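Local structure of ABC transporter, substrate binding protein (Polyamine) (Agrobacterium tumefaciens, 4EUO) at residues A[61-66]-A[70-75]; A[145-150]-A[155-160]; A[175-180]-A[186-191]. The protein binds gamma-aminobutyrate (GABA) between its two lobes in the periplasm and probably delivers it to an ABC transporter for import. One frame throughout, in Å; residues are numbered along the deposited sequence.

Contact 1. Residues A[61-66]-A[70-75]; sequences GDYAAQ and KGLLEK
Lys-70 and Gln-66 make the polar half of this contact. Lys-70 NZ gives a hydrogen bond of 3.0 Å to Gln-66 OE1. The donor lies in the carbonyl plane of the amide, on a lone pair, with a C=O...N angle of 143°. The lysine chain is extended beyond CG and runs back over Gln-66, which brings NZ to the amide; the two side chains meet at a slant. The amide is held from its other end as well. Gln-66 NE2 donates to Tyr-63 O at 3.1 Å, nearly straight at 171°, and that oxygen lies almost in the amide plane. The chain folds back to this carbonyl because it bends at chi2 (87°). Gln-66 N also donates to Tyr-63 O. A water accepts from both Gln-66 NE2 and Lys-70 NZ and closes the polar cluster. Together these bonds should fix the rotation of the amide.

The remaining touches are van der Waals contacts of leucine methyls with Tyr-63 OH and with the backbone oxygen of Ala-64. Tyr-63 OH meets Leu-72 CD1 at 3.8 Å, and the two side chains cross at about a right angle. The methyl lies oblique to the ring. Leu-73 CD1 comes within 4.0 Å of Ala-64 O.

The turn between the two segments is a helix end. Gly-71, with positive phi, is the C-prime residue of a Schellman motif that terminates helix 61-67. The motif swings the chain round and carries Leu-72 and Leu-73 back along the helix.

Lys-70 NZ has a second partner, a salt bridge to Asp-302. The Tyr-63 ring stacks on Tyr-40 of helix 40-48, and Leu-72 touches Lys-44 of the same helix. Ala-64 and Leu-73 both rest on Val-229 of strand 215-229, and Ala-65 packs on helix 294-299.

Contact 2. Residues A[145-150]-A[155-160]; sequences AALLAD and DKLYPL
Leu-147 and Leu-157 form the centre of a small leucine cluster. It lies in the link between helices 142-149 and 162-170, in one lobe of the periplasmic binding protein fold. Helix 142-149 ends here, the loop turns back past its last turn, and helix 162-170 follows. The contact is wholly apolar, and no hydrogen bond crosses between the two segments.

Leu-157 CD2 makes the tightest touch, 3.7 Å from Leu-147 CB. The same methyl lies 4.2 Å from Leu-147 CD1, so it is set against both the root and one branch of the leucine. The two side chains meet at a slant. Leu-160 crosses Leu-147 at about a right angle, with its CD2 placed 3.9 Å from Leu-147 CD1. Leu-148 adds a looser touch, its CD2 standing 4.3 Å from Leu-157 CD1. Leu-157 CD2 lies between Leu-147 and Leu-148, while CD1 approaches Leu-148.

Leu-147 points its CB at the loop. Leu-157 starts off obliquely, and its chi1 of -75° puts CG anti to the carbonyl carbon. From there its branches turn to the helix.

Further out, Leu-147 also touches Arg-164 and Ala-165 of helix 162-170, while Leu-148 lies on Trp-119 and on Ile-222 of strand 215-229. Tyr-158 OH is hydrogen-bonded to Glu-144 and to the backbone of Asp-293, and Leu-160 N is bonded to Tyr-296 OH. These bonds tie the loop to helix 142-149, to Asp-293 and to Tyr-296 of helix 294-299.

Ala-149 N bonds to Ala-145 O at 2.8 Å, and Asp-150 N still reaches Ala-146 O at 3.0 Å. Asp-150 is the first residue to leave helical geometry. In the loop, the peptide bond between Tyr-158 and Pro-159 is cis.

Contact 3. Residues A[175-180]-A[186-191]; sequences DIIWWS and QQLIAS
Leu-188 reaches from its helix to Ile-177 on the strand. Both of its methyls, CD1 and CD2, lie 3.8 Å from Ile-177 CG2, so the fork of the leucine straddles that methyl. The isoleucine chi1 of -64° turns CG2 anti to the backbone N and CG1 beside it. That rotation presents CG2 to the helix.

Leu-188 CD1 also comes within 3.9 Å of Trp-178 O and 4.2 Å of Trp-179 CB. One leucine thus spans three successive strand residues. For Trp-179 only the root of the side chain takes part. Its chi1 of 54° sets CG between the backbone N and the carbonyl carbon, and the indole leads away from the helix. There its NE1 bonds to Ser-198 O, and its ring stacks on Tyr-135.

Trp-178 points away from the helix. Ile-176 CG2 sits over the centre of one face of its ring, 3.5 Å above the plane. Further along segment 186-191, Ser-191 OG and Ser-191 N reach Gln-187 O from opposite faces of its plane.

The axes of strand 176-179 and helix 186-190 come within 9.4 Å, with N-to-C directions at 142°. Strand 176-179, helix 182-190 and strand 196-200 make a beta-alpha-beta crossover, with strand 132-135 lying between the two parallel strands. Trp-179 packs edge-to-face with Trp-200 of the GABA pocket, consistent with a second-shell place.

Overall arrangement
The three contacts follow one another along the chain and do not touch. Contact 1 comes first, on the lobe built round strands 3-6, 32-35 and 56-60. Contacts 2 and 3 lie on the other lobe, with centres about 23 Å apart. Contacts 1 and 3 are on opposite sides of the chain's centre, about 29 Å between centres; contacts 1 and 2 are about 26 Å between centres. One mixed sheet links them: strand 215-229 lies beside contacts 1 and 2, and contact 3 uses strand 176-179. GABA binds between the lobes, as ligands do in other periplasmic binding proteins. The Tyr-63 side chain is about 9 Å from bound GABA, that of Trp-179 about 7 Å.

Contact 1. Residues A[61-66]-A[70-75]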
ATOM      1  N   GLY A  61      -4.834   1.700   4.578  1.00  8.28           N
ATOM      2  CA  GLY A  61      -6.228   2.022   4.887  1.00  8.46           C
ATOM      3  C   GLY A  61      -6.806   1.322   6.100  1.00  9.82           C
ATOM      4  O   GLY A  61      -7.693   1.883   6.769  1.00  9.37           O
ATOM      5  N   ASP A  62      -6.353   0.108   6.405  1.00  8.21           N
ATOM      6  CA  ASP A  62      -6.885  -0.577   7.584  1.00  8.21           C
ATOM      7  C   ASP A  62      -6.409   0.104   8.873  1.00 10.02           C
ATOM      8  O   ASP A  62      -7.166   0.210   9.840  1.00 11.22           O
ATOM      9  CB  ASP A  62      -6.522  -2.064   7.564  1.00  9.63           C
ATOM     10  CG  ASP A  62      -5.047  -2.326   7.754  1.00 10.25           C
ATOM     11  OD1 ASP A  62      -4.249  -1.884   6.886  1.00 10.29           O
ATOM     12  OD2 ASP A  62      -4.688  -2.920   8.777  1.00 10.07           O
ATOM     13  N   TYR A  63      -5.155   0.577   8.872  1.00  8.83           N
ATOM     14  CA  TYR A  63      -4.660   1.357   9.993  1.00  8.64           C
ATOM     15  C   TYR A  63      -5.477   2.659  10.103  1.00 10.04           C
ATOM     16  O   TYR A  63      -5.989   2.988  11.198  1.00 10.32           O
ATOM     17  CB  TYR A  63      -3.171   1.676   9.814  1.00  9.75           C
ATOM     18  CG  TYR A  63      -2.686   2.692  10.822  1.00  9.37           C
ATOM     19  CD1 TYR A  63      -2.244   2.297  12.081  1.00 11.37           C
ATOM     20  CD2 TYR A  63      -2.689   4.059  10.521  1.00  9.62           C
ATOM     21  CE1 TYR A  63      -1.795   3.236  13.014  1.00 11.39           C
ATOM     22  CE2 TYR A  63      -2.243   5.004  11.447  1.00 10.65           C
ATOM     23  CZ  TYR A  63      -1.802   4.583  12.682  1.00 11.76           C
ATOM     24  OH  TYR A  63      -1.352   5.524  13.582  1.00 12.96           O
ATOM     25  N   ALA A  64      -5.680   3.384   8.975  1.00  9.69           N
ATOM     26  CA  ALA A  64      -6.421   4.666   9.007  1.00  9.92           C
ATOM     27  C   ALA A  64      -7.798   4.500   9.599  1.00 12.61           C
ATOM     28  O   ALA A  64      -8.250   5.393  10.344  1.00 12.62           O
ATOM     29  CB  ALA A  64      -6.565   5.192   7.587  1.00 10.90           C
ATOM     30  N   ALA A  65      -8.505   3.409   9.260  1.00 10.38           N
ATOM     31  CA  ALA A  65      -9.884   3.208   9.674  1.00 12.08           C
ATOM     32  C   ALA A  65     -10.032   2.899  11.144  1.00 16.12           C
ATOM     33  O   ALA A  65     -11.164   2.955  11.654  1.00 18.54           O
ATOM     34  CB  ALA A  65     -10.560   2.154   8.809  1.00 13.29           C
ATOM     35  N   GLN A  66      -8.955   2.557  11.838  1.00 11.95           N
ATOM     36  CA  GLN A  66      -9.080   2.337  13.269  1.00 13.94           C
ATOM     37  C   GLN A  66      -8.270   3.292  14.132  1.00 13.62           C
ATOM     38  O   GLN A  66      -8.443   3.267  15.345  1.00 13.81           O
ATOM     39  CB  GLN A  66      -8.858   0.875  13.616  1.00 16.72           C
ATOM     40  CG  GLN A  66      -7.515   0.361  13.174  1.00 14.13           C
ATOM     41  CD  GLN A  66      -6.419   0.575  14.158  1.00 21.62           C
ATOM     42  OE1 GLN A  66      -6.391  -0.058  15.223  1.00 17.51           O
ATOM     43  NE2 GLN A  66      -5.471   1.461  13.810  1.00 16.98           N
ATOM     44  N   LYS A  70      -8.725   5.705  18.498  1.00 20.94           N
ATOM     45  CA  LYS A  70      -7.617   5.488  19.430  1.00 20.25           C
ATOM     46  C   LYS A  70      -6.980   6.814  19.882  1.00 23.94           C
ATOM     47  O   LYS A  70      -6.088   6.809  20.736  1.00 25.76           O
ATOM     48  CB  LYS A  70      -6.555   4.569  18.794  1.00 22.16           C
ATOM     49  CG  LYS A  70      -6.986   3.120  18.776  1.00 25.70           C
ATOM     50  CD  LYS A  70      -5.871   2.215  18.283  1.00 22.31           C
ATOM     51  CE  LYS A  70      -6.309   0.786  18.310  1.00 25.97           C
ATOM     52  NZ  LYS A  70      -5.190  -0.106  17.922  1.00 32.36           N
ATOM     53  N   GLY A  71      -7.424   7.920  19.284  1.00 21.99           N
ATOM     54  CA  GLY A  71      -6.915   9.247  19.609  1.00 20.96           C
ATOM     55  C   GLY A  71      -5.624   9.599  18.895  1.00 21.45           C
ATOM     56  O   GLY A  71      -4.890  10.479  19.342  1.00 20.79           O
ATOM     57  N   LEU A  72      -5.310   8.896  17.773  1.00 14.79           N
ATOM     58  CA  LEU A  72      -4.054   9.134  17.075  1.00 12.93           C
ATOM     59  C   LEU A  72      -4.105  10.204  16.018  1.00 12.50           C
ATOM     60  O   LEU A  72      -3.055  10.702  15.611  1.00 12.78           O
ATOM     61  CB  LEU A  72      -3.575   7.812  16.448  1.00 12.96           C
ATOM     62  CG  LEU A  72      -3.156   6.738  17.461  1.00 14.67           C
ATOM     63  CD1 LEU A  72      -3.226   5.335  16.834  1.00 16.07           C
ATOM     64  CD2 LEU A  72      -1.762   7.002  17.993  1.00 18.35           C
ATOM     65  N   LEU A  73      -5.312  10.533  15.537  1.00 13.19           N
ATOM     66  CA  LEU A  73      -5.534  11.380  14.392  1.00 11.95           C
ATOM     67  C   LEU A  73      -6.435  12.566  14.613  1.00 12.71           C
ATOM     68  O   LEU A  73      -7.407  12.451  15.361  1.00 15.82           O
ATOM     69  CB  LEU A  73      -6.144  10.537  13.221  1.00 11.95           C
ATOM     70  CG  LEU A  73      -5.359   9.266  12.832  1.00 12.12           C
ATOM     71  CD1 LEU A  73      -6.085   8.531  11.679  1.00 12.57           C
ATOM     72  CD2 LEU A  73      -3.913   9.595  12.405  1.00 13.19           C
ATOM     73  N   GLU A  74      -6.209  13.625  13.848  1.00 12.49           N
ATOM     74  CA  GLU A  74      -7.132  14.743  13.824  1.00 13.56           C
ATOM     75  C   GLU A  74      -8.293  14.341  12.953  1.00 16.94           C
ATOM     76  O   GLU A  74      -8.110  13.675  11.911  1.00 14.77           O
ATOM     77  CB  GLU A  74      -6.483  15.940  13.139  1.00 14.23           C
ATOM     78  CG  GLU A  74      -5.321  16.564  13.901  1.00 14.81           C
ATOM     79  CD  GLU A  74      -5.650  17.285  15.195  1.00 18.13           C
ATOM     80  OE1 GLU A  74      -6.847  17.494  15.496  1.00 18.26           O
ATOM     81  OE2 GLU A  74      -4.688  17.592  15.935  1.00 17.11           O
ATOM     82  N   LYS A  75      -9.513  14.804  13.315  1.00 15.84           N
ATOM     83  CA  LYS A  75     -10.646  14.609  12.434  1.00 14.95           C
ATOM     84  C   LYS A  75     -10.358  15.497  11.237  1.00 15.57           C
ATOM     85  O   LYS A  75      -9.836  16.619  11.383  1.00 17.24           O
ATOM     86  CB  LYS A  75     -11.954  15.060  13.119  1.00 17.43           C
ATOM     87  CG  LYS A  75     -12.544  13.985  14.012  1.00 24.63           C
ATOM     88  CD  LYS A  75     -13.903  14.381  14.575  1.00 32.50           C
ATOM     89  CE  LYS A  75     -14.463  13.352  15.526  1.00 50.15           C
ATOM     90  NZ  LYS A  75     -15.046  12.188  14.808  1.00 63.81           N
TER
HETATM   91  O   HOH W   1      -3.231   1.187  15.843  1.00 23.04           O

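Contact 2. Residues A[145-150]-A[155-160]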
ATOM      1  N   ALA A 145      -3.409 -14.204   0.445  1.00  9.57           N
ATOM      2  CA  ALA A 145      -2.713 -14.945  -0.605  1.00  9.29           C
ATOM      3  C   ALA A 145      -2.538 -16.411  -0.202  1.00 11.32           C
ATOM      4  O   ALA A 145      -2.718 -17.299  -1.060  1.00 10.41           O
ATOM      5  CB  ALA A 145      -1.372 -14.297  -0.892  1.00  9.87           C
ATOM      6  N   ALA A 146      -2.186 -16.689   1.065  1.00  9.49           N
ATOM      7  CA  ALA A 146      -2.037 -18.075   1.532  1.00  9.95           C
ATOM      8  C   ALA A 146      -3.380 -18.817   1.405  1.00 11.55           C
ATOM      9  O   ALA A 146      -3.407 -19.978   0.959  1.00 11.31           O
ATOM     10  CB  ALA A 146      -1.582 -18.063   2.984  1.00 10.43           C
ATOM     11  N   LEU A 147      -4.485 -18.167   1.755  1.00 10.09           N
ATOM     12  CA  LEU A 147      -5.790 -18.802   1.686  1.00 10.74           C
ATOM     13  C   LEU A 147      -6.169 -19.061   0.241  1.00 12.12           C
ATOM     14  O   LEU A 147      -6.676 -20.160  -0.065  1.00 12.53           O
ATOM     15  CB  LEU A 147      -6.825 -17.936   2.416  1.00 10.78           C
ATOM     16  CG  LEU A 147      -6.673 -17.926   3.937  1.00 11.29           C
ATOM     17  CD1 LEU A 147      -7.378 -16.740   4.551  1.00 11.54           C
ATOM     18  CD2 LEU A 147      -7.151 -19.254   4.563  1.00 11.62           C
ATOM     19  N   LEU A 148      -5.913 -18.103  -0.655  1.00 10.83           N
ATOM     20  CA  LEU A 148      -6.188 -18.305  -2.084  1.00 10.44           C
ATOM     21  C   LEU A 148      -5.340 -19.425  -2.628  1.00 13.01           C
ATOM     22  O   LEU A 148      -5.862 -20.249  -3.396  1.00 13.64           O
ATOM     23  CB  LEU A 148      -5.922 -17.036  -2.883  1.00 10.03           C
ATOM     24  CG  LEU A 148      -6.833 -15.844  -2.549  1.00 11.67           C
ATOM     25  CD1 LEU A 148      -6.210 -14.539  -3.039  1.00 12.72           C
ATOM     26  CD2 LEU A 148      -8.241 -16.031  -3.108  1.00 12.95           C
ATOM     27  N   ALA A 149      -4.070 -19.495  -2.247  1.00 11.12           N
ATOM     28  CA  ALA A 149      -3.168 -20.561  -2.693  1.00 11.61           C
ATOM     29  C   ALA A 149      -3.668 -21.905  -2.189  1.00 14.69           C
ATOM     30  O   ALA A 149      -3.414 -22.930  -2.851  1.00 15.00           O
ATOM     31  CB  ALA A 149      -1.781 -20.307  -2.157  1.00 12.60           C
ATOM     32  N   ASP A 150      -4.378 -21.920  -1.043  1.00 12.46           N
ATOM     33  CA  ASP A 150      -4.929 -23.128  -0.427  1.00 12.85           C
ATOM     34  C   ASP A 150      -6.338 -23.455  -0.944  1.00 15.59           C
ATOM     35  O   ASP A 150      -6.999 -24.326  -0.371  1.00 17.67           O
ATOM     36  CB  ASP A 150      -4.902 -23.046   1.098  1.00 12.52           C
ATOM     37  CG  ASP A 150      -4.985 -24.388   1.780  1.00 17.67           C
ATOM     38  OD1 ASP A 150      -4.305 -25.342   1.303  1.00 19.45           O
ATOM     39  OD2 ASP A 150      -5.635 -24.464   2.833  1.00 16.37           O
ATOM     40  N   ASP A 155     -14.521 -14.779  -3.043  1.00 20.34           N
ATOM     41  CA  ASP A 155     -15.670 -14.307  -2.292  1.00 20.14           C
ATOM     42  C   ASP A 155     -15.880 -14.932  -0.929  1.00 22.01           C
ATOM     43  O   ASP A 155     -16.763 -14.471  -0.209  1.00 20.81           O
ATOM     44  CB  ASP A 155     -16.962 -14.335  -3.144  1.00 23.29           C
ATOM     45  CG  ASP A 155     -17.225 -15.580  -3.966  1.00 42.51           C
ATOM     46  OD1 ASP A 155     -17.996 -15.485  -4.954  1.00 46.91           O
ATOM     47  OD2 ASP A 155     -16.629 -16.642  -3.656  1.00 44.94           O
ATOM     48  N   LYS A 156     -15.056 -15.918  -0.541  1.00 17.99           N
ATOM     49  CA  LYS A 156     -15.227 -16.604   0.743  1.00 16.93           C
ATOM     50  C   LYS A 156     -14.042 -16.389   1.703  1.00 15.69           C
ATOM     51  O   LYS A 156     -13.902 -17.127   2.671  1.00 15.25           O
ATOM     52  CB  LYS A 156     -15.440 -18.116   0.524  1.00 19.88           C
ATOM     53  CG  LYS A 156     -16.641 -18.450  -0.377  1.00 36.21           C
ATOM     54  CD  LYS A 156     -17.854 -18.942   0.408  1.00 54.07           C
ATOM     55  CE  LYS A 156     -17.864 -20.444   0.598  1.00 68.24           C
ATOM     56  NZ  LYS A 156     -19.009 -20.883   1.438  1.00 78.12           N
ATOM     57  N   LEU A 157     -13.235 -15.355   1.483  1.00 13.06           N
ATOM     58  CA  LEU A 157     -12.078 -15.130   2.343  1.00 12.03           C
ATOM     59  C   LEU A 157     -12.429 -14.697   3.747  1.00 12.60           C
ATOM     60  O   LEU A 157     -11.730 -15.073   4.675  1.00 12.42           O
ATOM     61  CB  LEU A 157     -11.166 -14.053   1.738  1.00 11.80           C
ATOM     62  CG  LEU A 157     -10.338 -14.539   0.559  1.00 13.08           C
ATOM     63  CD1 LEU A 157      -9.747 -13.348  -0.170  1.00 13.01           C
ATOM     64  CD2 LEU A 157      -9.199 -15.490   1.015  1.00 12.36           C
ATOM     65  N   TYR A 158     -13.480 -13.876   3.896  1.00 11.84           N
ATOM     66  CA  TYR A 158     -13.814 -13.292   5.185  1.00 11.94           C
ATOM     67  C   TYR A 158     -15.033 -13.923   5.846  1.00 13.14           C
ATOM     68  O   TYR A 158     -16.016 -14.196   5.152  1.00 13.97           O
ATOM     69  CB  TYR A 158     -14.007 -11.780   5.072  1.00 11.89           C
ATOM     70  CG  TYR A 158     -12.792 -11.088   4.505  1.00 10.59           C
ATOM     71  CD1 TYR A 158     -11.698 -10.809   5.307  1.00 11.65           C
ATOM     72  CD2 TYR A 158     -12.707 -10.780   3.151  1.00 11.22           C
ATOM     73  CE1 TYR A 158     -10.541 -10.240   4.786  1.00 10.10           C
ATOM     74  CE2 TYR A 158     -11.535 -10.250   2.602  1.00 10.62           C
ATOM     75  CZ  TYR A 158     -10.461  -9.975   3.432  1.00 10.91           C
ATOM     76  OH  TYR A 158      -9.336  -9.387   2.908  1.00 10.89           O
ATOM     77  N   PRO A 159     -15.003 -14.164   7.167  1.00 11.85           N
ATOM     78  CA  PRO A 159     -13.900 -13.887   8.101  1.00 11.64           C
ATOM     79  C   PRO A 159     -12.702 -14.779   7.853  1.00 12.87           C
ATOM     80  O   PRO A 159     -12.844 -15.922   7.445  1.00 12.29           O
ATOM     81  CB  PRO A 159     -14.527 -14.128   9.480  1.00 13.36           C
ATOM     82  CG  PRO A 159     -15.591 -15.163   9.220  1.00 17.26           C
ATOM     83  CD  PRO A 159     -16.144 -14.820   7.850  1.00 12.62           C
ATOM     84  N   LEU A 160     -11.518 -14.260   8.099  1.00 11.90           N
ATOM     85  CA  LEU A 160     -10.314 -15.005   7.801  1.00 11.45           C
ATOM     86  C   LEU A 160     -10.157 -16.260   8.630  1.00 12.46           C
ATOM     87  O   LEU A 160     -10.357 -16.214   9.838  1.00 14.58           O
ATOM     88  CB  LEU A 160      -9.089 -14.124   8.036  1.00 11.52           C
ATOM     89  CG  LEU A 160      -8.963 -12.901   7.136  1.00 11.94           C
ATOM     90  CD1 LEU A 160      -7.859 -12.005   7.674  1.00 12.37           C
ATOM     91  CD2 LEU A 160      -8.757 -13.274   5.654  1.00 12.40           C
TER

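Contact 3. Residues A[175-180]-A[186-191]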
ATOM      1  N   ASP A 175      11.458 -20.886   3.309  1.00 13.51           N
ATOM      2  CA  ASP A 175      11.850 -20.323   2.025  1.00 13.15           C
ATOM      3  C   ASP A 175      11.401 -18.871   1.831  1.00 12.19           C
ATOM      4  O   ASP A 175      11.583 -18.306   0.753  1.00 13.74           O
ATOM      5  CB  ASP A 175      11.452 -21.223   0.848  1.00 15.06           C
ATOM      6  CG  ASP A 175      12.461 -22.372   0.663  1.00 25.90           C
ATOM      7  OD1 ASP A 175      13.695 -22.132   0.830  1.00 25.64           O
ATOM      8  OD2 ASP A 175      12.027 -23.492   0.360  1.00 29.81           O
ATOM      9  N   ILE A 176      10.901 -18.265   2.912  1.00 11.73           N
ATOM     10  CA  ILE A 176      10.488 -16.861   2.838  1.00 10.73           C
ATOM     11  C   ILE A 176      11.641 -15.927   3.260  1.00 12.22           C
ATOM     12  O   ILE A 176      12.270 -16.133   4.327  1.00 11.71           O
ATOM     13  CB  ILE A 176       9.243 -16.600   3.730  1.00 11.90           C
ATOM     14  CG1 ILE A 176       8.035 -17.415   3.223  1.00 12.56           C
ATOM     15  CG2 ILE A 176       8.935 -15.064   3.774  1.00 11.91           C
ATOM     16  CD1 ILE A 176       6.804 -17.325   4.089  1.00 12.68           C
ATOM     17  N   ILE A 177      11.856 -14.871   2.492  1.00 11.22           N
ATOM     18  CA  ILE A 177      12.685 -13.755   2.913  1.00  9.88           C
ATOM     19  C   ILE A 177      11.661 -12.590   2.987  1.00 11.80           C
ATOM     20  O   ILE A 177      10.981 -12.295   1.982  1.00 11.19           O
ATOM     21  CB  ILE A 177      13.827 -13.411   1.946  1.00 11.81           C
ATOM     22  CG1 ILE A 177      14.821 -14.578   1.847  1.00 12.28           C
ATOM     23  CG2 ILE A 177      14.550 -12.116   2.435  1.00 12.28           C
ATOM     24  CD1 ILE A 177      15.939 -14.347   0.887  1.00 12.68           C
ATOM     25  N   TRP A 178      11.533 -11.958   4.136  1.00 10.54           N
ATOM     26  CA  TRP A 178      10.532 -10.920   4.320  1.00  9.78           C
ATOM     27  C   TRP A 178      11.003  -9.579   3.818  1.00 11.00           C
ATOM     28  O   TRP A 178      12.194  -9.278   3.920  1.00 11.53           O
ATOM     29  CB  TRP A 178      10.202 -10.801   5.815  1.00 10.46           C
ATOM     30  CG  TRP A 178       9.739 -12.091   6.409  1.00 10.10           C
ATOM     31  CD1 TRP A 178      10.493 -12.983   7.139  1.00 12.45           C
ATOM     32  CD2 TRP A 178       8.419 -12.626   6.353  1.00  9.66           C
ATOM     33  NE1 TRP A 178       9.711 -14.044   7.530  1.00 12.22           N
ATOM     34  CE2 TRP A 178       8.431 -13.857   7.047  1.00 11.59           C
ATOM     35  CE3 TRP A 178       7.212 -12.197   5.746  1.00 10.37           C
ATOM     36  CZ2 TRP A 178       7.286 -14.652   7.174  1.00 11.84           C
ATOM     37  CZ3 TRP A 178       6.084 -12.983   5.883  1.00 11.30           C
ATOM     38  CH2 TRP A 178       6.128 -14.198   6.583  1.00 12.26           C
ATOM     39  N   TRP A 179      10.075  -8.779   3.250  1.00  9.58           N
ATOM     40  CA  TRP A 179      10.413  -7.394   2.891  1.00  9.06           C
ATOM     41  C   TRP A 179       9.745  -6.468   3.889  1.00  9.26           C
ATOM     42  O   TRP A 179       8.541  -6.555   4.164  1.00  9.41           O
ATOM     43  CB  TRP A 179      10.108  -7.005   1.418  1.00  8.59           C
ATOM     44  CG  TRP A 179       8.719  -7.237   0.890  1.00  8.43           C
ATOM     45  CD1 TRP A 179       8.276  -8.344   0.231  1.00 10.21           C
ATOM     46  CD2 TRP A 179       7.639  -6.296   0.867  1.00  7.97           C
ATOM     47  NE1 TRP A 179       6.980  -8.161  -0.197  1.00  9.59           N
ATOM     48  CE2 TRP A 179       6.560  -6.917   0.195  1.00  9.59           C
ATOM     49  CE3 TRP A 179       7.484  -4.981   1.324  1.00  8.66           C
ATOM     50  CZ2 TRP A 179       5.356  -6.259  -0.058  1.00  9.00           C
ATOM     51  CZ3 TRP A 179       6.292  -4.326   1.061  1.00  8.88           C
ATOM     52  CH2 TRP A 179       5.232  -4.975   0.411  1.00  9.17           C
ATOM     53  N   SER A 180      10.575  -5.564   4.456  1.00  9.30           N
ATOM     54  CA  SER A 180      10.096  -4.600   5.453  1.00 10.05           C
ATOM     55  C   SER A 180       9.518  -3.356   4.836  1.00 10.17           C
ATOM     56  O   SER A 180       8.804  -2.618   5.517  1.00 12.31           O
ATOM     57  CB  SER A 180      11.246  -4.175   6.355  1.00 12.63           C
ATOM     58  OG  SER A 180      11.669  -5.290   7.115  1.00 17.92           O
ATOM     59  N   GLN A 186      12.058  -4.316  -3.732  1.00  9.88           N
ATOM     60  CA  GLN A 186      12.685  -4.111  -5.028  1.00  9.64           C
ATOM     61  C   GLN A 186      14.087  -4.723  -5.074  1.00 11.58           C
ATOM     62  O   GLN A 186      14.438  -5.373  -6.057  1.00 11.09           O
ATOM     63  CB  GLN A 186      12.740  -2.612  -5.317  1.00 10.25           C
ATOM     64  CG  GLN A 186      11.331  -2.029  -5.590  1.00  9.27           C
ATOM     65  CD  GLN A 186      11.354  -0.544  -5.575  1.00  9.29           C
ATOM     66  OE1 GLN A 186      11.760   0.114  -4.574  1.00  9.79           O
ATOM     67  NE2 GLN A 186      10.831   0.069  -6.637  1.00  9.55           N
ATOM     68  N   GLN A 187      14.859  -4.561  -3.989  1.00 10.54           N
ATOM     69  CA  GLN A 187      16.209  -5.161  -3.933  1.00 10.52           C
ATOM     70  C   GLN A 187      16.114  -6.677  -4.010  1.00 12.63           C
ATOM     71  O   GLN A 187      16.895  -7.284  -4.740  1.00 13.28           O
ATOM     72  CB  GLN A 187      16.863  -4.746  -2.604  1.00 11.64           C
ATOM     73  CG  GLN A 187      18.283  -5.322  -2.364  1.00 15.85           C
ATOM     74  CD  GLN A 187      18.195  -6.673  -1.622  1.00 32.94           C
ATOM     75  OE1 GLN A 187      18.678  -7.704  -2.100  1.00 33.68           O
ATOM     76  NE2 GLN A 187      17.526  -6.731  -0.465  1.00 26.09           N
ATOM     77  N   LEU A 188      15.216  -7.292  -3.237  1.00 11.31           N
ATOM     78  CA  LEU A 188      15.106  -8.733  -3.220  1.00 10.85           C
ATOM     79  C   LEU A 188      14.765  -9.305  -4.578  1.00 12.49           C
ATOM     80  O   LEU A 188      15.394 -10.294  -4.997  1.00 12.72           O
ATOM     81  CB  LEU A 188      14.097  -9.183  -2.164  1.00 10.59           C
ATOM     82  CG  LEU A 188      14.566  -9.006  -0.732  1.00 12.12           C
ATOM     83  CD1 LEU A 188      13.426  -9.209   0.245  1.00 11.82           C
ATOM     84  CD2 LEU A 188      15.739  -9.941  -0.401  1.00 13.23           C
ATOM     85  N   ILE A 189      13.806  -8.699  -5.299  1.00 10.63           N
ATOM     86  CA  ILE A 189      13.436  -9.162  -6.622  1.00 10.65           C
ATOM     87  C   ILE A 189      14.602  -8.901  -7.590  1.00 13.46           C
ATOM     88  O   ILE A 189      15.044  -9.834  -8.283  1.00 14.13           O
ATOM     89  CB  ILE A 189      12.133  -8.459  -7.122  1.00 11.41           C
ATOM     90  CG1 ILE A 189      10.905  -8.741  -6.209  1.00 10.56           C
ATOM     91  CG2 ILE A 189      11.884  -8.799  -8.595  1.00 13.30           C
ATOM     92  CD1 ILE A 189      10.435 -10.210  -6.233  1.00 12.91           C
ATOM     93  N   ALA A 190      15.084  -7.644  -7.670  1.00 12.48           N
ATOM     94  CA  ALA A 190      16.098  -7.295  -8.661  1.00 12.51           C
ATOM     95  C   ALA A 190      17.412  -8.071  -8.496  1.00 13.29           C
ATOM     96  O   ALA A 190      18.035  -8.406  -9.513  1.00 16.09           O
ATOM     97  CB  ALA A 190      16.357  -5.785  -8.655  1.00 13.40           C
ATOM     98  N   SER A 191      17.784  -8.392  -7.279  1.00 12.08           N
ATOM     99  CA  SER A 191      19.042  -9.105  -6.996  1.00 12.14           C
ATOM    100  C   SER A 191      18.891 -10.612  -7.188  1.00 16.08           C
ATOM    101  O   SER A 191      19.894 -11.340  -7.121  1.00 15.29           O
ATOM    102  CB  SER A 191      19.443  -8.880  -5.550  1.00 15.20           C
ATOM    103  OG  SER A 191      18.555  -9.510  -4.648  1.00 15.52           O
TER